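PDB 4CRQ: endo-1,3-beta-glucanase, family GH16 from Zobellia galactanivorans, which probably hydrolyses internal beta-1,3-glucosidic bonds of laminarin through this glycoside hydrolase family 16 catalytic module of a longer secreted protein. Local coordinates for residues 62-67 / 211-216; 180-183 / 188-191. The protein carries 1 engineered substitution. All blocks are in the same frame, centred on the assembly; numbering follows the deposited sequence.

Interaction 1 of 2, residues 62-67 / 211-216; sequences AQYTSA and FDVDQS
The phenol of Tyr64 reaches from strand 62-70 to the loop 211-216 and meets Val213 and Gln215 together, a compact example of how one tyrosine can serve an apolar and a polar neighbour at once. The tight part lies around its hydroxyl. Val213 approaches from the opposite direction, its CB 3.3 Å from Tyr64 OH. Its two methyls lie on one side of the ring plane, spread to either side of the line of the CZ-OH bond, and meet the ring obliquely: CG1 lies 3.8 Å from CE1 of Tyr64, and CG2 is equally near CZ. With CG1 anti to the backbone N (chi1 178°), both branches of the valine are turned to the tyrosine. Leu35, Leu218 and Val204 add further apolar contacts to the Tyr64 side chain. The polar partner crosses at about a right angle: the extended side chain of Gln215 sends NE2 to Tyr64 OH at 2.9 Å, a nearly straight bond (174°) lying in the amide plane, with that plane 76° from the ring.

The looser side belongs to Gln63, which is exposed. Its CG sits over the opposite face of the Tyr64 ring, offset toward the rim, and its OE1 takes a second, weak and bent bond from Gln215 NE2 at 3.1 Å. The two amides are steeply inclined to each other, so they do not stack. A phenylalanine in place of Tyr64 would probably cost Gln215 NE2 its straight bond and leave the weak one to Gln63 OE1 as its remaining link across this contact, the amide freer to turn. Here a long loop between strands 196-204 and 220-231 is pinned to a neighbouring strand, an example of loop-to-strand packing at the margin of the beta-sandwich (jelly-roll) fold of GH16 enzymes.

Interaction 2 of 2, residues 180-183 / 188-191; sequences VDIS and GTGE
Ile182 and Thr189 bring the backbone together where strand 175-181 has just ended, their CA atoms 5.6 Å apart, and no direct hydrogen bond joins the two segments. A water spans the gap instead, donating to Ile182 O at 2.6 Å and, more weakly, to Thr189 O at 2.7 Å, so two carbonyls that cannot bond to each other share one donor molecule.

Among the side chains, Thr189 carries the contact from its side, pointing at the opposing segment. Its OG1 comes within 3.4 Å of Ile182 CA, while its CB packs against the CG2 branch of Ile182 at 3.8 Å. The two residues cross obliquely, and it is the beta-branched base of the isoleucine that does the touching; the CG1 arm leads away from the 188-191 segment. The Ile182 side chain also touches Phe192 and Gln193. OG1 of Thr189 sits between the backbone N and the carbonyl carbon (chi1 58°), close to Ile182, yet its hydrogen-bonding partner is Val186 O in the intervening turn. The hydroxyl is thus satisfied within the loop, and what it offers Ile182 is van der Waals packing. Trp134 of strand 127-135 also touches the Thr189 side chain.

Where the chain leaves the strand, Asp181 is likely to fix the turn. Its OD1 is gripped twice, by Ser183 OG at 2.7 Å through the syn lone pair and by Ser183 N at 3.0 Å from the anti side, 33° out of the carboxylate plane. The two bonds together are likely to restrict rotation of the carboxylate. The bond from Ser183 N to Asp181 OD1, two residues back, makes an Asx turn, here at the end of a beta strand, where it starts a short water-bridged loop folding back on itself.

How the interactions relate
Followed from the N terminus, the chain first supplies residues 62-67 on strand 62-70, then runs through much of the family 16 domain before residues 211-216 return to close interaction 1, with 143 residues between. Interaction 2 falls wholly within that span: residues 180-183 leave strand 175-181, and after four intervening residues 188-191 close a small loop ahead of strand 196-204. The contacts therefore nest without crossing. Interactions 1 and 2 lie on opposite sides of the chain's centre, with about 36 Å between the centres of the two contacts. Interaction 1 ties the loop before strand 220-231 to strand 62-70; interaction 2 closes the connection from strand 175-181 to strand 196-204.

Interaction 1 of 2, residues 62-67 / 211-216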
loop_
_atom_site.group_PDB
_atom_site.type_symbol
_atom_site.label_atom_id
_atom_site.label_comp_id
_atom_site.label_asym_id
_atom_site.label_seq_id
_atom_site.Cartn_x
_atom_site.Cartn_y
_atom_site.Cartn_z
ATOM N N ALA A 62 2.330 9.693 -20.573
ATOM C CA ALA A 62 2.957 9.894 -19.255
ATOM C C ALA A 62 4.455 9.951 -19.440
ATOM O O ALA A 62 4.993 9.424 -20.448
ATOM C CB ALA A 62 2.591 8.780 -18.294
ATOM N N GLN A 63 5.158 10.568 -18.496
ATOM C CA GLN A 63 6.626 10.529 -18.576
ATOM C C GLN A 63 7.242 9.585 -17.540
ATOM O O GLN A 63 8.469 9.548 -17.442
ATOM C CB GLN A 63 7.257 11.938 -18.575
ATOM C CG GLN A 63 7.390 12.585 -17.242
ATOM C CD GLN A 63 7.947 13.987 -17.282
ATOM O OE1 GLN A 63 9.040 14.274 -17.780
ATOM N NE2 GLN A 63 7.187 14.870 -16.723
ATOM N N TYR A 64 6.423 8.822 -16.799
ATOM C CA TYR A 64 6.940 7.839 -15.815
ATOM C C TYR A 64 6.182 6.543 -15.954
ATOM O O TYR A 64 4.999 6.559 -16.286
ATOM C CB TYR A 64 6.798 8.326 -14.351
ATOM C CG TYR A 64 7.353 9.742 -14.175
ATOM C CD1 TYR A 64 8.751 9.981 -14.152
ATOM C CD2 TYR A 64 6.493 10.851 -14.055
ATOM C CE1 TYR A 64 9.264 11.282 -14.002
ATOM C CE2 TYR A 64 6.994 12.161 -13.901
ATOM C CZ TYR A 64 8.374 12.359 -13.882
ATOM O OH TYR A 64 8.903 13.615 -13.748
ATOM N N THR A 65 6.871 5.451 -15.674
ATOM C CA THR A 65 6.233 4.143 -15.547
ATOM C C THR A 65 6.581 3.561 -14.190
ATOM O O THR A 65 7.625 3.888 -13.613
ATOM C CB THR A 65 6.642 3.160 -16.674
ATOM O OG1 THR A 65 8.074 3.029 -16.669
ATOM C CG2 THR A 65 6.121 3.634 -18.058
ATOM N N SER A 66 5.705 2.690 -13.672
ATOM C CA SER A 66 5.960 1.996 -12.415
ATOM C C SER A 66 5.025 0.784 -12.408
ATOM O O SER A 66 4.466 0.447 -13.474
ATOM C CB SER A 66 5.705 2.929 -11.228
ATOM O OG SER A 66 6.164 2.328 -10.014
ATOM N N ALA A 67 4.847 0.139 -11.252
ATOM C CA ALA A 67 3.943 -0.998 -11.143
ATOM C C ALA A 67 3.009 -0.867 -9.961
ATOM O O ALA A 67 3.338 -0.223 -8.971
ATOM C CB ALA A 67 4.718 -2.303 -11.036
ATOM N N PHE A 211 4.030 17.690 -7.411
ATOM C CA PHE A 211 4.262 17.455 -8.857
ATOM C C PHE A 211 5.685 17.681 -9.369
ATOM O O PHE A 211 5.937 17.614 -10.577
ATOM C CB PHE A 211 3.176 18.237 -9.653
ATOM C CG PHE A 211 1.796 17.861 -9.214
ATOM C CD1 PHE A 211 1.234 16.634 -9.638
ATOM C CD2 PHE A 211 1.047 18.698 -8.350
ATOM C CE1 PHE A 211 -0.038 16.258 -9.223
ATOM C CE2 PHE A 211 -0.241 18.312 -7.934
ATOM C CZ PHE A 211 -0.771 17.088 -8.371
ATOM N N ASP A 212 6.599 17.922 -8.433
ATOM C CA ASP A 212 8.019 18.040 -8.749
ATOM C C ASP A 212 8.640 16.681 -8.504
ATOM O O ASP A 212 8.418 16.052 -7.449
ATOM C CB ASP A 212 8.665 19.126 -7.910
ATOM C CG ASP A 212 8.004 20.483 -8.130
ATOM O OD1 ASP A 212 7.397 20.699 -9.203
ATOM O OD2 ASP A 212 8.082 21.361 -7.253
ATOM N N VAL A 213 9.405 16.216 -9.494
ATOM C CA VAL A 213 10.053 14.919 -9.435
ATOM C C VAL A 213 11.538 15.095 -9.636
ATOM O O VAL A 213 11.974 15.762 -10.613
ATOM C CB VAL A 213 9.485 13.960 -10.522
ATOM C CG1 VAL A 213 10.183 12.571 -10.518
ATOM C CG2 VAL A 213 7.948 13.832 -10.399
ATOM N N ASP A 214 12.321 14.499 -8.730
ATOM C CA ASP A 214 13.767 14.459 -8.916
ATOM C C ASP A 214 14.084 13.256 -9.840
ATOM O O ASP A 214 14.252 12.111 -9.374
ATOM C CB ASP A 214 14.497 14.361 -7.575
ATOM C CG ASP A 214 16.007 14.292 -7.732
ATOM O OD1 ASP A 214 16.520 14.307 -8.883
ATOM O OD2 ASP A 214 16.693 14.211 -6.697
ATOM N N GLN A 215 14.173 13.523 -11.146
ATOM C CA GLN A 215 14.371 12.441 -12.115
ATOM C C GLN A 215 15.767 11.831 -11.994
ATOM O O GLN A 215 15.979 10.703 -12.505
ATOM C CB GLN A 215 14.073 12.896 -13.545
ATOM C CG GLN A 215 12.680 13.515 -13.715
ATOM C CD GLN A 215 12.438 14.042 -15.119
ATOM O OE1 GLN A 215 13.391 14.328 -15.862
ATOM N NE2 GLN A 215 11.165 14.176 -15.494
ATOM N N SER A 216 16.709 12.530 -11.323
ATOM C CA SER A 216 18.051 11.977 -11.107
ATOM C C SER A 216 18.018 10.756 -10.149
ATOM O O SER A 216 19.002 9.992 -10.082
ATOM C CB SER A 216 19.050 13.021 -10.572
ATOM O OG SER A 216 18.850 13.277 -9.185
#

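Interaction 2 of 2, residues 180-183 / 188-191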
loop_
_atom_site.group_PDB
_atom_site.type_symbol
_atom_site.label_atom_id
_atom_site.label_comp_id
_atom_site.label_asym_id
_atom_site.label_seq_id
_atom_site.Cartn_x
_atom_site.Cartn_y
_atom_site.Cartn_z
ATOM N N VAL A 180 -6.812 2.771 15.834
ATOM C CA VAL A 180 -8.177 3.236 15.592
ATOM C C VAL A 180 -9.120 2.205 16.207
ATOM O O VAL A 180 -8.903 0.990 16.105
ATOM C CB VAL A 180 -8.563 3.501 14.101
ATOM C CG1 VAL A 180 -7.833 4.701 13.566
ATOM C CG2 VAL A 180 -8.343 2.294 13.191
ATOM N N ASP A 181 -10.155 2.723 16.854
ATOM C CA ASP A 181 -11.211 1.929 17.414
ATOM C C ASP A 181 -12.225 1.697 16.277
ATOM O O ASP A 181 -12.672 2.644 15.609
ATOM C CB ASP A 181 -11.771 2.668 18.642
ATOM C CG ASP A 181 -13.040 2.043 19.227
ATOM O OD1 ASP A 181 -13.366 0.862 18.962
ATOM O OD2 ASP A 181 -13.725 2.768 19.990
ATOM N N ILE A 182 -12.557 0.431 16.047
ATOM C CA ILE A 182 -13.588 0.063 15.056
ATOM C C ILE A 182 -14.726 -0.760 15.708
ATOM O O ILE A 182 -15.642 -1.187 15.004
ATOM C CB ILE A 182 -13.013 -0.639 13.763
ATOM C CG1 ILE A 182 -12.313 -1.980 14.079
ATOM C CG2 ILE A 182 -12.111 0.315 12.961
ATOM C CD1 ILE A 182 -12.139 -2.914 12.886
ATOM N N SER A 183 -14.671 -0.977 17.032
ATOM C CA SER A 183 -15.668 -1.822 17.737
ATOM C C SER A 183 -17.108 -1.358 17.468
ATOM O O SER A 183 -17.423 -0.155 17.555
ATOM C CB SER A 183 -15.392 -1.931 19.241
ATOM O OG SER A 183 -15.384 -0.663 19.852
ATOM N N GLY A 188 -19.183 5.068 12.000
ATOM C CA GLY A 188 -19.449 4.446 10.698
ATOM C C GLY A 188 -18.333 3.550 10.145
ATOM O O GLY A 188 -18.208 3.442 8.930
ATOM N N THR A 189 -17.542 2.919 11.029
ATOM C CA THR A 189 -16.412 2.021 10.670
ATOM C C THR A 189 -16.797 0.541 10.425
ATOM O O THR A 189 -15.900 -0.326 10.366
ATOM C CB THR A 189 -15.281 2.041 11.737
ATOM O OG1 THR A 189 -15.833 1.665 13.008
ATOM C CG2 THR A 189 -14.574 3.420 11.812
ATOM N N GLY A 190 -18.104 0.255 10.273
ATOM C CA GLY A 190 -18.629 -1.110 10.008
ATOM C C GLY A 190 -17.988 -1.817 8.816
ATOM O O GLY A 190 -17.870 -3.048 8.791
ATOM N N GLU A 191 -17.555 -1.029 7.835
ATOM C CA GLU A 191 -16.894 -1.558 6.632
ATOM C C GLU A 191 -15.593 -2.316 6.927
ATOM O O GLU A 191 -15.159 -3.144 6.118
ATOM C CB GLU A 191 -16.675 -0.441 5.599
ATOM C CG GLU A 191 -18.001 0.162 5.131
ATOM C CD GLU A 191 -18.853 -0.768 4.277
ATOM O OE1 GLU A 191 -18.302 -1.608 3.511
ATOM O OE2 GLU A 191 -20.094 -0.658 4.362
HETATM O O HOH W 1 -16.348 -1.839 12.563
#